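PDB 6FMH: membrane attack complex assembly inhibitor BGA71, which is an outer surface protein of a Lyme disease spirochaete that inhibits assembly of the complement membrane attack complex. Local coordinates for residues A[119-122]-A[123-127]; A[170-173]-A[174-177]. One frame throughout, in Å; residues are numbered along the deposited sequence.

How the contacts relate
Contact 1 comes first along the chain, after the long helix 90-123 has run its length: residues 119-127 form its last turn and the loop into helix 127-163. Helix 127-163 then carries the chain back across the molecule, and a second loop leads to contact 2, where residues 170-177 span the end of that loop and the first turn of helix 173-183. The contacts follow in series, neither enclosing nor crossing the other, and lie on opposite sides of the chain's centre, with their own centres 49 Å apart and nearest atoms about 36 Å apart. Contact 1 borders helix 12-36 and the second subunit, whereas contact 2 packs on helices 73-88 and 90-123 of its own chain.

Contact 1 (A[119-122]-A[123-127]); sequences KEAI and IKDNL
Ile-123 follows Lys-119 by one turn, and Lys-124 follows Glu-120, their N-H groups bonding to those carbonyls at the C-terminal end of helix 90-123, one of the long helices of this all-helical Borrelia CRASP-1 family protein. The backbone bonds show the helix running out. Ile-123 N reaches Lys-119 O at 3.1 Å with an N-H...O angle of 159°, a regular i+4 to i bond. The following one, Lys-124 N to Glu-120 O, is as short but weak, because its angle falls to 135°. Past it the pattern stops: Ala-121 O faces Asp-125 O across 3.5 Å, two acceptors that cannot bond, and Asp-125 takes an extended backbone shape that leads the chain to Asn-126, the N-cap position of helix 127-163.

Van der Waals packing is modest. The CG1 branch of Ile-123 lies against the Lys-119 backbone carbonyl, CG1 to O 3.6 Å, since chi1 (-64°) sets that branch beside its own backbone N. The one apolar side-chain pair is Ile-123 CG1 with Ile-122 CG2, 4.4 Å apart. Ile-122 also touches Glu-14 and Ala-17 of helix 12-36, while Ile-123 packs on Tyr-56 of the second subunit, which places this turn at the dimer interface. Asp-125 packs against Ala-121, its CB 3.6 Å from Ala-121 O and its OD2 4.0 Å from Ala-121 CA.

Charge pairing involves the next helix. Asp-125 OD2 makes a salt bridge to Lys-133, and Glu-120 OE1 has a long, weak ion pair with the same amine. This shared lysine probably eases the repulsion between Glu-120 OE1 and Asp-125 OD2, which lie 5.2 Å apart.

Contact 2 (A[170-173]-A[174-177]); sequences QTNV and DALA
Asn-172 lies alongside Ala-175, CB to CB at 3.6 Å, as the N-cap residue of helix 173-183 in this all-helical protein. Its CG stands anti to the backbone N (chi1 -166°), which carries OD1 toward the N-H groups of the first turn. There OD1 accepts two weak bonds: one from Asp-174 N at 3.1 Å, strongly bent, the other straighter but long, from Ala-175 N at 3.4 Å. One amide oxygen thus serves two of the N-H groups at the helix start. The same OD1 also touches Asp-174 CB, and the Asn-172 amide and Asp-174 carboxylate planes are turned 53° apart, so the two groups do not stack.

The backbone supplies the stronger bonds. Leu-176 N points at Asn-172 O at 2.7 Å, within the carbonyl plane, and the next bond in the series, Ala-177 N to Val-173 O, has the same length and an N-H...O angle of 163°. Both are i+4 to i bonds, the helical pattern already in place here.

Side-chain packing joins this end to two other helices. Val-173 and Leu-176 share Leu-86 of helix 73-88, and Val-173 and Ala-177 touch His-92 of helix 90-123. Val-173 and Leu-176 meet each other loosely, CG1 of Val-173 lying 4.4 Å from CD2 of Leu-176.

Contact 1 (A[119-122]-A[123-127])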
# COMPACT_ATOMS: atom_id res chain seq x y z
N LYS A 119 -3.26 -6.88 6.41
CA LYS A 119 -2.61 -7.60 5.36
C LYS A 119 -1.65 -8.62 5.92
O LYS A 119 -1.56 -9.69 5.41
CB LYS A 119 -1.94 -6.64 4.40
CG LYS A 119 -2.87 -6.02 3.39
CD LYS A 119 -2.19 -4.90 2.69
CE LYS A 119 -3.00 -4.39 1.54
NZ LYS A 119 -2.27 -3.35 0.82
N GLU A 120 -0.94 -8.29 6.98
CA GLU A 120 -0.06 -9.19 7.70
C GLU A 120 -0.70 -10.40 8.28
O GLU A 120 -0.11 -11.41 8.35
CB GLU A 120 0.59 -8.46 8.85
CG GLU A 120 1.50 -9.31 9.72
CD GLU A 120 1.87 -8.64 10.98
OE1 GLU A 120 1.04 -8.00 11.51
OE2 GLU A 120 2.98 -8.74 11.42
N ALA A 121 -1.90 -10.28 8.79
CA ALA A 121 -2.64 -11.39 9.29
C ALA A 121 -3.14 -12.26 8.17
O ALA A 121 -3.14 -13.42 8.29
CB ALA A 121 -3.79 -10.91 10.12
N ILE A 122 -3.58 -11.68 7.08
CA ILE A 122 -4.00 -12.49 5.96
C ILE A 122 -2.85 -13.38 5.43
O ILE A 122 -3.00 -14.61 5.34
CB ILE A 122 -4.49 -11.61 4.84
CG1 ILE A 122 -5.81 -10.96 5.22
CG2 ILE A 122 -4.71 -12.40 3.57
CD1 ILE A 122 -6.31 -9.97 4.18
N ILE A 123 -1.69 -12.78 5.22
CA ILE A 123 -0.56 -13.43 4.56
C ILE A 123 0.33 -14.26 5.47
O ILE A 123 0.46 -15.45 5.31
CB ILE A 123 0.34 -12.42 3.82
CG1 ILE A 123 -0.43 -11.75 2.69
CG2 ILE A 123 1.55 -13.11 3.20
CD1 ILE A 123 0.30 -10.59 2.06
N LYS A 124 0.95 -13.63 6.44
CA LYS A 124 1.92 -14.31 7.31
C LYS A 124 1.35 -15.24 8.38
O LYS A 124 2.03 -16.18 8.79
CB LYS A 124 2.83 -13.28 7.98
CG LYS A 124 4.01 -12.96 7.10
CD LYS A 124 5.12 -13.96 7.36
CE LYS A 124 6.13 -13.96 6.24
NZ LYS A 124 7.09 -15.09 6.37
N ASP A 125 0.12 -15.01 8.82
CA ASP A 125 -0.42 -15.74 9.94
C ASP A 125 -1.40 -16.81 9.55
O ASP A 125 -2.12 -16.73 8.59
CB ASP A 125 -1.08 -14.77 10.92
CG ASP A 125 -0.10 -13.72 11.44
OD1 ASP A 125 1.07 -13.76 11.03
OD2 ASP A 125 -0.49 -12.89 12.28
N ASN A 126 -1.40 -17.85 10.36
CA ASN A 126 -2.28 -19.01 10.17
C ASN A 126 -3.61 -18.70 10.81
O ASN A 126 -3.74 -17.73 11.56
CB ASN A 126 -1.69 -20.24 10.84
CG ASN A 126 -1.29 -19.97 12.26
OD1 ASN A 126 -2.02 -20.29 13.18
ND2 ASN A 126 -0.15 -19.31 12.44
N LEU A 127 -4.59 -19.56 10.53
CA LEU A 127 -5.98 -19.26 10.86
C LEU A 127 -6.22 -18.95 12.35
O LEU A 127 -7.06 -18.11 12.67
CB LEU A 127 -6.87 -20.40 10.39
CG LEU A 127 -6.88 -20.53 8.86
CD1 LEU A 127 -6.93 -22.00 8.41
CD2 LEU A 127 -8.02 -19.69 8.28

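Contact 2 (A[170-173]-A[174-177])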
# COMPACT_ATOMS: atom_id res chain seq x y z
N GLN A 170 -13.09 34.85 7.68
CA GLN A 170 -12.55 35.21 6.37
C GLN A 170 -11.89 36.56 6.38
O GLN A 170 -11.05 36.87 5.56
CB GLN A 170 -13.67 35.22 5.32
CG GLN A 170 -13.19 35.40 3.90
CD GLN A 170 -14.31 35.23 2.92
OE1 GLN A 170 -15.44 34.87 3.29
NE2 GLN A 170 -14.01 35.43 1.65
N THR A 171 -12.36 37.40 7.28
CA THR A 171 -11.89 38.77 7.38
C THR A 171 -10.70 38.90 8.29
O THR A 171 -9.91 39.83 8.16
CB THR A 171 -13.04 39.60 7.93
OG1 THR A 171 -13.99 39.80 6.87
CG2 THR A 171 -12.56 40.95 8.52
N ASN A 172 -10.56 37.97 9.23
CA ASN A 172 -9.62 38.14 10.31
C ASN A 172 -8.80 36.91 10.50
O ASN A 172 -9.31 35.88 10.97
CB ASN A 172 -10.41 38.47 11.58
CG ASN A 172 -9.54 38.99 12.71
OD1 ASN A 172 -8.33 38.77 12.74
ND2 ASN A 172 -10.16 39.70 13.63
N VAL A 173 -7.55 36.97 10.07
CA VAL A 173 -6.64 35.83 10.21
C VAL A 173 -6.51 35.36 11.63
O VAL A 173 -6.50 34.17 11.86
CB VAL A 173 -5.19 36.03 9.79
CG1 VAL A 173 -4.70 34.69 9.25
CG2 VAL A 173 -4.99 37.11 8.76
N ASP A 174 -6.40 36.29 12.58
CA ASP A 174 -6.33 35.91 13.99
C ASP A 174 -7.56 35.14 14.42
O ASP A 174 -7.46 34.12 15.08
CB ASP A 174 -6.18 37.15 14.85
CG ASP A 174 -4.84 37.85 14.63
OD1 ASP A 174 -3.86 37.21 14.24
OD2 ASP A 174 -4.76 39.04 14.83
N ALA A 175 -8.72 35.59 13.96
CA ALA A 175 -9.96 34.88 14.24
C ALA A 175 -9.85 33.52 13.60
O ALA A 175 -10.17 32.52 14.24
CB ALA A 175 -11.17 35.65 13.70
N LEU A 176 -9.41 33.51 12.34
CA LEU A 176 -9.28 32.27 11.58
C LEU A 176 -8.42 31.27 12.34
O LEU A 176 -8.84 30.13 12.57
CB LEU A 176 -8.65 32.54 10.23
CG LEU A 176 -8.44 31.30 9.35
CD1 LEU A 176 -9.77 30.66 9.04
CD2 LEU A 176 -7.72 31.72 8.07
N ALA A 177 -7.26 31.74 12.81
CA ALA A 177 -6.33 30.92 13.56
C ALA A 177 -6.99 30.33 14.80
O ALA A 177 -6.75 29.16 15.12
CB ALA A 177 -5.14 31.74 13.98